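Local coordinates for TonB-dependent siderophore receptor (Pseudomonas aeruginosa 39016, PDB 5NEC), which probably takes up iron-loaded siderophores, and probably siderophore-drug conjugates, across the outer membrane with energy relayed by TonB, at residues N408-P411 and H412-W415; A66-S69 and L70-L74; D291-D294 and S295-I298; D442-E445 and Q446-V449. All coordinates share one frame; numbering follows the deposited sequence.

Interaction 1: N408-P411 and H412-W415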
loop_
_atom_site.group_PDB
_atom_site.type_symbol
_atom_site.label_atom_id
_atom_site.label_comp_id
_atom_site.label_asym_id
_atom_site.label_seq_id
_atom_site.Cartn_x
_atom_site.Cartn_y
_atom_site.Cartn_z
ATOM N N ASN A 408 -15.784 2.266 29.621
ATOM C CA ASN A 408 -17.043 2.703 28.979
ATOM C C ASN A 408 -17.025 4.143 28.484
ATOM O O ASN A 408 -17.800 4.981 28.961
ATOM C CB ASN A 408 -18.220 2.495 29.926
ATOM C CG ASN A 408 -18.387 1.044 30.324
ATOM O OD1 ASN A 408 -18.333 0.709 31.490
ATOM N ND2 ASN A 408 -18.506 0.175 29.355
ATOM N N PRO A 409 -16.165 4.439 27.494
ATOM C CA PRO A 409 -16.074 5.826 27.010
ATOM C C PRO A 409 -17.335 6.243 26.263
ATOM O O PRO A 409 -18.001 5.391 25.673
ATOM C CB PRO A 409 -14.895 5.772 26.050
ATOM C CG PRO A 409 -14.941 4.371 25.525
ATOM C CD PRO A 409 -15.339 3.523 26.696
ATOM N N ASN A 410 -17.646 7.542 26.313
ATOM C CA ASN A 410 -18.763 8.124 25.571
ATOM C C ASN A 410 -18.268 9.033 24.421
ATOM O O ASN A 410 -17.865 10.178 24.650
ATOM C CB ASN A 410 -19.661 8.935 26.495
ATOM C CG ASN A 410 -20.866 9.511 25.760
ATOM O OD1 ASN A 410 -21.206 9.100 24.637
ATOM N ND2 ASN A 410 -21.515 10.468 26.387
ATOM N N PRO A 411 -18.328 8.536 23.174
ATOM C CA PRO A 411 -17.835 9.357 22.060
ATOM C C PRO A 411 -18.642 10.629 21.748
ATOM O O PRO A 411 -18.134 11.510 21.042
ATOM C CB PRO A 411 -17.871 8.413 20.863
ATOM C CG PRO A 411 -18.129 7.059 21.391
ATOM C CD PRO A 411 -18.690 7.172 22.766
ATOM N N HIS A 412 -19.872 10.713 22.247
ATOM C CA HIS A 412 -20.733 11.874 22.012
ATOM C C HIS A 412 -20.548 13.029 23.013
ATOM O O HIS A 412 -21.189 14.056 22.866
ATOM C CB HIS A 412 -22.192 11.447 22.014
ATOM C CG HIS A 412 -22.504 10.354 21.042
ATOM N ND1 HIS A 412 -22.554 10.558 19.676
ATOM C CD2 HIS A 412 -22.785 9.045 21.237
ATOM C CE1 HIS A 412 -22.849 9.423 19.072
ATOM N NE2 HIS A 412 -22.985 8.488 19.993
ATOM N N ASP A 413 -19.667 12.874 24.007
ATOM C CA ASP A 413 -19.369 13.937 24.954
ATOM C C ASP A 413 -19.251 15.261 24.209
ATOM O O ASP A 413 -18.521 15.340 23.204
ATOM C CB ASP A 413 -18.036 13.681 25.664
ATOM C CG ASP A 413 -18.136 12.654 26.791
ATOM O OD1 ASP A 413 -19.249 12.401 27.301
ATOM O OD2 ASP A 413 -17.076 12.093 27.169
ATOM N N PRO A 414 -19.939 16.319 24.701
ATOM C CA PRO A 414 -19.916 17.654 24.071
ATOM C C PRO A 414 -18.659 18.442 24.441
ATOM O O PRO A 414 -18.726 19.515 25.084
ATOM C CB PRO A 414 -21.173 18.314 24.637
ATOM C CG PRO A 414 -21.289 17.740 26.010
ATOM C CD PRO A 414 -20.772 16.328 25.921
ATOM N N TRP A 415 -17.512 17.895 24.050
ATOM C CA TRP A 415 -16.231 18.599 24.159
ATOM C C TRP A 415 -16.350 19.975 23.469
ATOM O O TRP A 415 -17.036 20.111 22.471
ATOM C CB TRP A 415 -15.136 17.731 23.520
ATOM C CG TRP A 415 -13.784 18.313 23.561
ATOM C CD1 TRP A 415 -12.826 18.102 24.495
ATOM C CD2 TRP A 415 -13.216 19.198 22.598
ATOM N NE1 TRP A 415 -11.701 18.822 24.195
ATOM C CE2 TRP A 415 -11.915 19.497 23.024
ATOM C CE3 TRP A 415 -13.690 19.775 21.419
ATOM C CZ2 TRP A 415 -11.078 20.346 22.312
ATOM C CZ3 TRP A 415 -12.870 20.615 20.718
ATOM C CH2 TRP A 415 -11.574 20.901 21.162
HETATM O O HOH W 1 -16.762 9.681 28.213
HETATM O O HOH W 2 -18.521 14.280 20.778
#

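Interaction 2: A66-S69 and L70-L74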
loop_
_atom_site.group_PDB
_atom_site.type_symbol
_atom_site.label_atom_id
_atom_site.label_comp_id
_atom_site.label_asym_id
_atom_site.label_seq_id
_atom_site.Cartn_x
_atom_site.Cartn_y
_atom_site.Cartn_z
ATOM N N ALA A 66 -13.070 -9.197 -2.559
ATOM C CA ALA A 66 -13.886 -7.979 -2.374
ATOM C C ALA A 66 -13.151 -6.878 -1.590
ATOM O O ALA A 66 -13.757 -6.140 -0.829
ATOM C CB ALA A 66 -15.219 -8.316 -1.730
ATOM N N ALA A 67 -11.844 -6.766 -1.823
ATOM C CA ALA A 67 -11.010 -5.727 -1.245
ATOM C C ALA A 67 -11.528 -4.351 -1.623
ATOM O O ALA A 67 -11.793 -4.104 -2.794
ATOM C CB ALA A 67 -9.573 -5.883 -1.731
ATOM N N VAL A 68 -11.669 -3.468 -0.634
ATOM C CA VAL A 68 -12.118 -2.084 -0.874
ATOM C C VAL A 68 -10.983 -1.070 -0.718
ATOM O O VAL A 68 -11.222 0.134 -0.800
ATOM C CB VAL A 68 -13.338 -1.700 0.012
ATOM C CG1 VAL A 68 -14.512 -2.611 -0.299
ATOM C CG2 VAL A 68 -13.016 -1.752 1.500
ATOM N N SER A 69 -9.764 -1.545 -0.479
ATOM C CA SER A 69 -8.608 -0.657 -0.354
ATOM C C SER A 69 -7.322 -1.388 -0.667
ATOM O O SER A 69 -7.306 -2.621 -0.786
ATOM C CB SER A 69 -8.521 -0.060 1.052
ATOM O OG SER A 69 -8.114 -1.037 1.988
ATOM N N LEU A 70 -6.254 -0.608 -0.793
ATOM C CA LEU A 70 -4.900 -1.121 -1.053
ATOM C C LEU A 70 -4.409 -2.033 0.056
ATOM O O LEU A 70 -3.872 -3.075 -0.233
ATOM C CB LEU A 70 -3.910 0.044 -1.260
ATOM C CG LEU A 70 -2.441 -0.289 -1.514
ATOM C CD1 LEU A 70 -2.263 -1.145 -2.758
ATOM C CD2 LEU A 70 -1.641 0.998 -1.680
ATOM N N GLN A 71 -4.613 -1.643 1.316
ATOM C CA GLN A 71 -4.229 -2.476 2.478
ATOM C C GLN A 71 -4.993 -3.793 2.559
ATOM O O GLN A 71 -4.394 -4.839 2.778
ATOM C CB GLN A 71 -4.470 -1.753 3.791
ATOM C CG GLN A 71 -3.687 -0.487 3.964
ATOM C CD GLN A 71 -3.797 0.063 5.367
ATOM O OE1 GLN A 71 -4.065 -0.669 6.343
ATOM N NE2 GLN A 71 -3.574 1.374 5.487
ATOM N N ASP A 72 -6.313 -3.708 2.424
ATOM C CA ASP A 72 -7.211 -4.869 2.346
ATOM C C ASP A 72 -6.684 -5.888 1.312
ATOM O O ASP A 72 -6.555 -7.079 1.598
ATOM C CB ASP A 72 -8.617 -4.371 1.950
ATOM C CG ASP A 72 -9.758 -5.272 2.421
ATOM O OD1 ASP A 72 -9.531 -6.315 3.091
ATOM O OD2 ASP A 72 -10.920 -4.893 2.109
ATOM N N ALA A 73 -6.333 -5.383 0.130
ATOM C CA ALA A 73 -5.850 -6.213 -0.973
ATOM C C ALA A 73 -4.478 -6.825 -0.694
ATOM O O ALA A 73 -4.235 -7.976 -1.071
ATOM C CB ALA A 73 -5.804 -5.403 -2.268
ATOM N N LEU A 74 -3.594 -6.062 -0.041
ATOM C CA LEU A 74 -2.235 -6.540 0.256
ATOM C C LEU A 74 -2.149 -7.575 1.393
ATOM O O LEU A 74 -1.099 -8.165 1.588
ATOM C CB LEU A 74 -1.271 -5.373 0.507
ATOM C CG LEU A 74 -0.890 -4.549 -0.726
ATOM C CD1 LEU A 74 -0.208 -3.254 -0.289
ATOM C CD2 LEU A 74 -0.002 -5.320 -1.709
#

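Interaction 3: D291-D294 and S295-I298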
loop_
_atom_site.group_PDB
_atom_site.type_symbol
_atom_site.label_atom_id
_atom_site.label_comp_id
_atom_site.label_asym_id
_atom_site.label_seq_id
_atom_site.Cartn_x
_atom_site.Cartn_y
_atom_site.Cartn_z
ATOM N N ASP A 291 6.757 4.711 -31.749
ATOM C CA ASP A 291 7.712 3.698 -32.235
ATOM C C ASP A 291 8.646 4.313 -33.298
ATOM O O ASP A 291 8.210 4.676 -34.389
ATOM C CB ASP A 291 6.955 2.470 -32.746
ATOM C CG ASP A 291 6.058 1.858 -31.668
ATOM O OD1 ASP A 291 6.322 2.073 -30.463
ATOM O OD2 ASP A 291 5.078 1.173 -31.992
ATOM N N LEU A 292 9.913 4.497 -32.933
ATOM C CA LEU A 292 10.905 5.076 -33.823
ATOM C C LEU A 292 11.348 4.089 -34.886
ATOM O O LEU A 292 11.617 4.482 -36.022
ATOM C CB LEU A 292 12.138 5.513 -33.040
ATOM C CG LEU A 292 11.929 6.669 -32.083
ATOM C CD1 LEU A 292 13.096 6.712 -31.114
ATOM C CD2 LEU A 292 11.822 7.979 -32.843
ATOM N N THR A 293 11.499 2.826 -34.481
ATOM C CA THR A 293 11.779 1.723 -35.389
ATOM C C THR A 293 10.960 0.532 -34.900
ATOM O O THR A 293 10.166 0.655 -33.975
ATOM C CB THR A 293 13.285 1.369 -35.419
ATOM O OG1 THR A 293 13.710 0.881 -34.138
ATOM C CG2 THR A 293 14.133 2.571 -35.790
ATOM N N ASP A 294 11.140 -0.615 -35.539
ATOM C CA ASP A 294 10.586 -1.882 -35.032
ATOM C C ASP A 294 11.264 -2.383 -33.731
ATOM O O ASP A 294 10.727 -3.279 -33.077
ATOM C CB ASP A 294 10.562 -2.985 -36.125
ATOM C CG ASP A 294 11.924 -3.194 -36.826
ATOM O OD1 ASP A 294 12.972 -2.707 -36.335
ATOM O OD2 ASP A 294 11.939 -3.834 -37.911
ATOM N N SER A 295 12.416 -1.809 -33.363
ATOM C CA SER A 295 13.153 -2.184 -32.150
ATOM C C SER A 295 13.223 -1.117 -31.062
ATOM O O SER A 295 13.876 -1.350 -30.043
ATOM C CB SER A 295 14.596 -2.534 -32.519
ATOM O OG SER A 295 14.625 -3.509 -33.525
ATOM N N LEU A 296 12.586 0.042 -31.274
ATOM C CA LEU A 296 12.787 1.224 -30.425
ATOM C C LEU A 296 11.510 2.035 -30.252
ATOM O O LEU A 296 10.965 2.544 -31.230
ATOM C CB LEU A 296 13.866 2.133 -31.031
ATOM C CG LEU A 296 15.310 1.623 -31.019
ATOM C CD1 LEU A 296 16.203 2.534 -31.854
ATOM C CD2 LEU A 296 15.831 1.529 -29.584
ATOM N N THR A 297 11.064 2.190 -29.004
ATOM C CA THR A 297 9.955 3.074 -28.637
ATOM C C THR A 297 10.455 4.186 -27.708
ATOM O O THR A 297 11.210 3.931 -26.772
ATOM C CB THR A 297 8.829 2.295 -27.919
ATOM O OG1 THR A 297 8.332 1.266 -28.788
ATOM C CG2 THR A 297 7.667 3.223 -27.529
ATOM N N ILE A 298 10.041 5.415 -28.003
ATOM C CA ILE A 298 10.290 6.566 -27.138
ATOM C C ILE A 298 8.981 6.961 -26.474
ATOM O O ILE A 298 7.926 6.944 -27.102
ATOM C CB ILE A 298 10.929 7.774 -27.875
ATOM C CG1 ILE A 298 11.368 8.827 -26.855
ATOM C CG2 ILE A 298 9.987 8.417 -28.895
ATOM C CD1 ILE A 298 12.182 9.948 -27.446
#

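Interaction 4: D442-E445 and Q446-V449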
loop_
_atom_site.group_PDB
_atom_site.type_symbol
_atom_site.label_atom_id
_atom_site.label_comp_id
_atom_site.label_asym_id
_atom_site.label_seq_id
_atom_site.Cartn_x
_atom_site.Cartn_y
_atom_site.Cartn_z
ATOM N N ASP A 442 20.426 -11.844 -23.316
ATOM C CA ASP A 442 20.280 -13.306 -23.497
ATOM C C ASP A 442 21.579 -13.822 -24.053
ATOM O O ASP A 442 21.892 -13.568 -25.215
ATOM C CB ASP A 442 19.173 -13.681 -24.478
ATOM C CG ASP A 442 17.802 -13.315 -23.994
ATOM O OD1 ASP A 442 17.532 -13.462 -22.780
ATOM O OD2 ASP A 442 16.979 -12.886 -24.842
ATOM N N LEU A 443 22.342 -14.532 -23.223
ATOM C CA LEU A 443 23.612 -15.124 -23.647
ATOM C C LEU A 443 23.352 -16.350 -24.539
ATOM O O LEU A 443 23.931 -16.470 -25.609
ATOM C CB LEU A 443 24.488 -15.462 -22.438
ATOM C CG LEU A 443 24.858 -14.254 -21.558
ATOM C CD1 LEU A 443 25.606 -14.707 -20.309
ATOM C CD2 LEU A 443 25.682 -13.222 -22.311
ATOM N N ASN A 444 22.487 -17.246 -24.073
ATOM C CA ASN A 444 21.883 -18.316 -24.894
ATOM C C ASN A 444 20.520 -18.645 -24.281
ATOM O O ASN A 444 20.055 -17.895 -23.426
ATOM C CB ASN A 444 22.800 -19.553 -25.005
ATOM C CG ASN A 444 23.186 -20.143 -23.654
ATOM O OD1 ASN A 444 22.416 -20.131 -22.681
ATOM N ND2 ASN A 444 24.395 -20.676 -23.593
ATOM N N GLU A 445 19.872 -19.735 -24.686
ATOM C CA GLU A 445 18.556 -20.060 -24.098
ATOM C C GLU A 445 18.605 -20.506 -22.616
ATOM O O GLU A 445 17.562 -20.528 -21.969
ATOM C CB GLU A 445 17.736 -21.043 -24.979
ATOM C CG GLU A 445 18.189 -22.502 -25.010
ATOM C CD GLU A 445 19.117 -22.812 -26.176
ATOM O OE1 GLU A 445 20.097 -22.055 -26.380
ATOM O OE2 GLU A 445 18.871 -23.818 -26.886
ATOM N N GLN A 446 19.788 -20.848 -22.089
ATOM C CA GLN A 446 19.961 -21.158 -20.653
ATOM C C GLN A 446 20.510 -20.040 -19.753
ATOM O O GLN A 446 20.457 -20.183 -18.551
ATOM C CB GLN A 446 20.854 -22.393 -20.444
ATOM C CG GLN A 446 20.216 -23.708 -20.847
ATOM C CD GLN A 446 20.922 -24.311 -22.032
ATOM O OE1 GLN A 446 20.442 -24.257 -23.170
ATOM N NE2 GLN A 446 22.099 -24.871 -21.775
ATOM N N TRP A 447 21.052 -18.963 -20.302
ATOM C CA TRP A 447 21.733 -17.947 -19.491
ATOM C C TRP A 447 21.319 -16.525 -19.856
ATOM O O TRP A 447 21.308 -16.164 -21.032
ATOM C CB TRP A 447 23.250 -18.090 -19.627
ATOM C CG TRP A 447 23.787 -19.326 -18.992
ATOM C CD1 TRP A 447 24.113 -20.490 -19.622
ATOM C CD2 TRP A 447 24.052 -19.533 -17.601
ATOM N NE1 TRP A 447 24.564 -21.410 -18.709
ATOM C CE2 TRP A 447 24.540 -20.849 -17.461
ATOM C CE3 TRP A 447 23.919 -18.736 -16.456
ATOM C CZ2 TRP A 447 24.900 -21.388 -16.223
ATOM C CZ3 TRP A 447 24.276 -19.268 -15.232
ATOM C CH2 TRP A 447 24.763 -20.581 -15.123
ATOM N N GLN A 448 20.976 -15.733 -18.839
ATOM C CA GLN A 448 20.674 -14.305 -18.990
ATOM C C GLN A 448 21.401 -13.496 -17.921
ATOM O O GLN A 448 21.571 -13.970 -16.798
ATOM C CB GLN A 448 19.181 -14.045 -18.841
ATOM C CG GLN A 448 18.303 -14.865 -19.763
ATOM C CD GLN A 448 16.822 -14.646 -19.553
ATOM O OE1 GLN A 448 16.051 -15.601 -19.613
ATOM N NE2 GLN A 448 16.405 -13.395 -19.317
ATOM N N VAL A 449 21.818 -12.281 -18.270
ATOM C CA VAL A 449 22.436 -11.355 -17.323
ATOM C C VAL A 449 21.655 -10.057 -17.317
ATOM O O VAL A 449 21.368 -9.523 -18.377
ATOM C CB VAL A 449 23.894 -11.056 -17.701
ATOM C CG1 VAL A 449 24.462 -9.928 -16.846
ATOM C CG2 VAL A 449 24.734 -12.310 -17.554
#

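Interaction 1: N408-P411 and H412-W415
Asn-410 swings its amide to the far side of CB from its own N (chi1 -178°), bringing OD1 near His-412 N and ND2 near Asp-413 OD1, while Asp-413 keeps its carboxylate beside its own N (chi1 -79°) and faces back toward Asn-410. Both belong to a type I beta turn, Asn-410 to Asp-413, in the long loop between strands 403-405 and 419-421, at the end of the barrel that is probably extracellular. The bond closing the turn, Asp-413 N to Asn-410 O at 3.3 Å, is weak. An Asx turn reinforces it: His-412 N donates to Asn-410 OD1 at 3.2 Å, reaching the amide oxygen from above, 67° out of the carbonyl plane. The other arm of the amide, Asn-410 ND2, comes within 3.1 Å of Asp-413 OD1, its plane steeply inclined to the carboxylate. One water accepts from Asn-410 N and donates to Asp-413 OD2 at 2.6 Å, and that same OD2 forms a salt bridge with Arg-330. A second water donates to Pro-411 O and, at 2.6 Å, to Asp-413 O, tying the two carbonyls together; Pro-411 O is also hydrogen-bonded to Thr-272 OG1. The imidazole of His-412 crosses the Asn-410 side chain at about a right angle and presents its edge, with CD2 3.7 Å from Asn-410 OD1.

Interaction 2: A66-S69 and L70-L74
The carboxylate of Asp-72 lies close against Ala-67, whose CA stands 3.9 Å from Asp-72 CG. Asp-72 OD2 takes the N-H of Val-68 at 3.2 Å from its anti side, 29° out of the carboxylate plane, and Val-68 CG2 lies 3.8 Å from the same oxygen. This is the N-terminal cap of helix 70-74 in the plug domain, reached directly after the Schellman motif at Ala-66 ends the preceding helix, 59-64. Ser-69 is the N-cap residue. Its OG sits between its own N and carbonyl carbon (chi1 72°), where it accepts from Asp-72 N at 3.3 Å and satisfies an amide of the first turn, and Ser-69 O takes Ala-73 N at 3.1 Å. Asp-72 thus works twice, its backbone N held by the cap and its OD2 holding the chain just before it; a carboxylate here probably also interacts favourably with the helix dipole. The other oxygen, OD1, forms a salt bridge with Arg-75. On the buried side Leu-70, Ala-73 and Leu-74 rest on Ile-127 of strand 124-130, part of the plug sheet, whereas Gln-71 OE1 is hydrogen-bonded to Lys-710 NZ of barrel strand 708-711. Ala-67 CB, from the turn before the helix, meets Ala-73 CB at 3.8 Å.

Interaction 3: D291-D294 and S295-I298
Leu-292 and Thr-293 both turn their N-H groups to the single carbonyl of Leu-296, Leu-292 N to Leu-296 O at 2.8 Å and Thr-293 N to the same O more weakly at 3.3 Å, after Asp-291 and Thr-297 have formed an antiparallel non-hydrogen-bonded pair. On the face of that pair the two side chains lie side by side and point the same way. Thr-297 OG1 donates to Asp-291 OD1 at 2.7 Å, striking the carboxylate from above, 42° out of its plane. OD1 also forms a salt bridge with Arg-226 on strand 225-238, which helps fix the carboxylate. Leu-292 and Thr-293 opposite Leu-296 have the shared-acceptor pattern of a classic beta bulge, and it lies at the start of the tight hairpin turn between strands 276-291 and 296-316, one of the short, probably periplasmic turns of the TonB-dependent receptor barrel. An ST turn shapes the tip: Thr-293 places OG1 between its own N and carbonyl carbon (chi1 65°), leaning into the turn, and the hydroxyl accepts from Ser-295 N at 3.1 Å. The same oxygen rests 3.4 Å from Leu-296 CB, while Ser-295 OG makes a weak bond back to Asp-294 OD1. Leu-292, on the surface, crosses Ile-298 at a slant, with CD1 4.0 Å from Ile-298 CB; its CB also lies 4.3 Å from Leu-296 CB. Leu-292 touches Leu-348 of strand 327-354, and Ser-295 and Thr-297 continue the backbone ladder to Glu-351 and Phe-349 on that strand.

Interaction 4: D442-E445 and Q446-V449
Asn-444 OD1 accepts the N-H of Gln-446 at 2.8 Å, a bent bond with the donor tilted 31° from the carbonyl plane. This closes an Asx turn at the tip of the hairpin joining barrel strands 426-444 and 447-464, at the probably periplasmic end. The amide is brought there by CG standing between the Asn-444 N and carbonyl carbon (chi1 57°). From the same place it runs alongside Trp-447, OD1 meeting the indole at its edge, 3.5 Å from CD1, with amide and ring planes 53° apart. Behind the tip, Trp-447 O takes two donors, Leu-443 N at 2.9 Å and, weakly, Asn-444 N at 3.4 Å, a pattern consistent with a classic beta bulge. On the side carrying the indole, Leu-443 crosses the Trp-447 side chain at a slant, Leu-443 CB lying 4.0 Å from Trp-447 CB. Leu-443 also extends CD1 to within 3.8 Å of Val-449 CG2. Outside the hairpin, Trp-447 stacks on Trp-488 of the neighbouring strand 471-488, which helps hold the indole in place, and Gln-448 reaches Asp-49 of the plug. One residue further back from the bulge, Asp-442 and Gln-448 form a non-hydrogen-bonded pair; their side chains point the same way, carboxylate and amide almost perpendicular, and Asp-442 OD1 lies 3.4 Å from Gln-448 CG.

How the interactions relate
The four contacts mark out the length of the receptor. Interactions 3 and 4 are two turns at the same, probably periplasmic, end of the barrel, centres about 24 Å apart and nearest atoms about 13 Å apart. Interaction 1 lies in a loop at the opposite, probably extracellular, end, its centre about 64 Å from that of interaction 3 and about 67 Å from that of interaction 4. Interaction 2 belongs to the plug within the barrel, about 9 Å from the centre of the chain; its centre is about 31 Å from that of interaction 1 and about 37 and 38 Å from those of interactions 3 and 4. None touches another. Barrel strand 327-354 gives the carboxylate of interaction 1 its arginine and pairs with the hairpin of interaction 3.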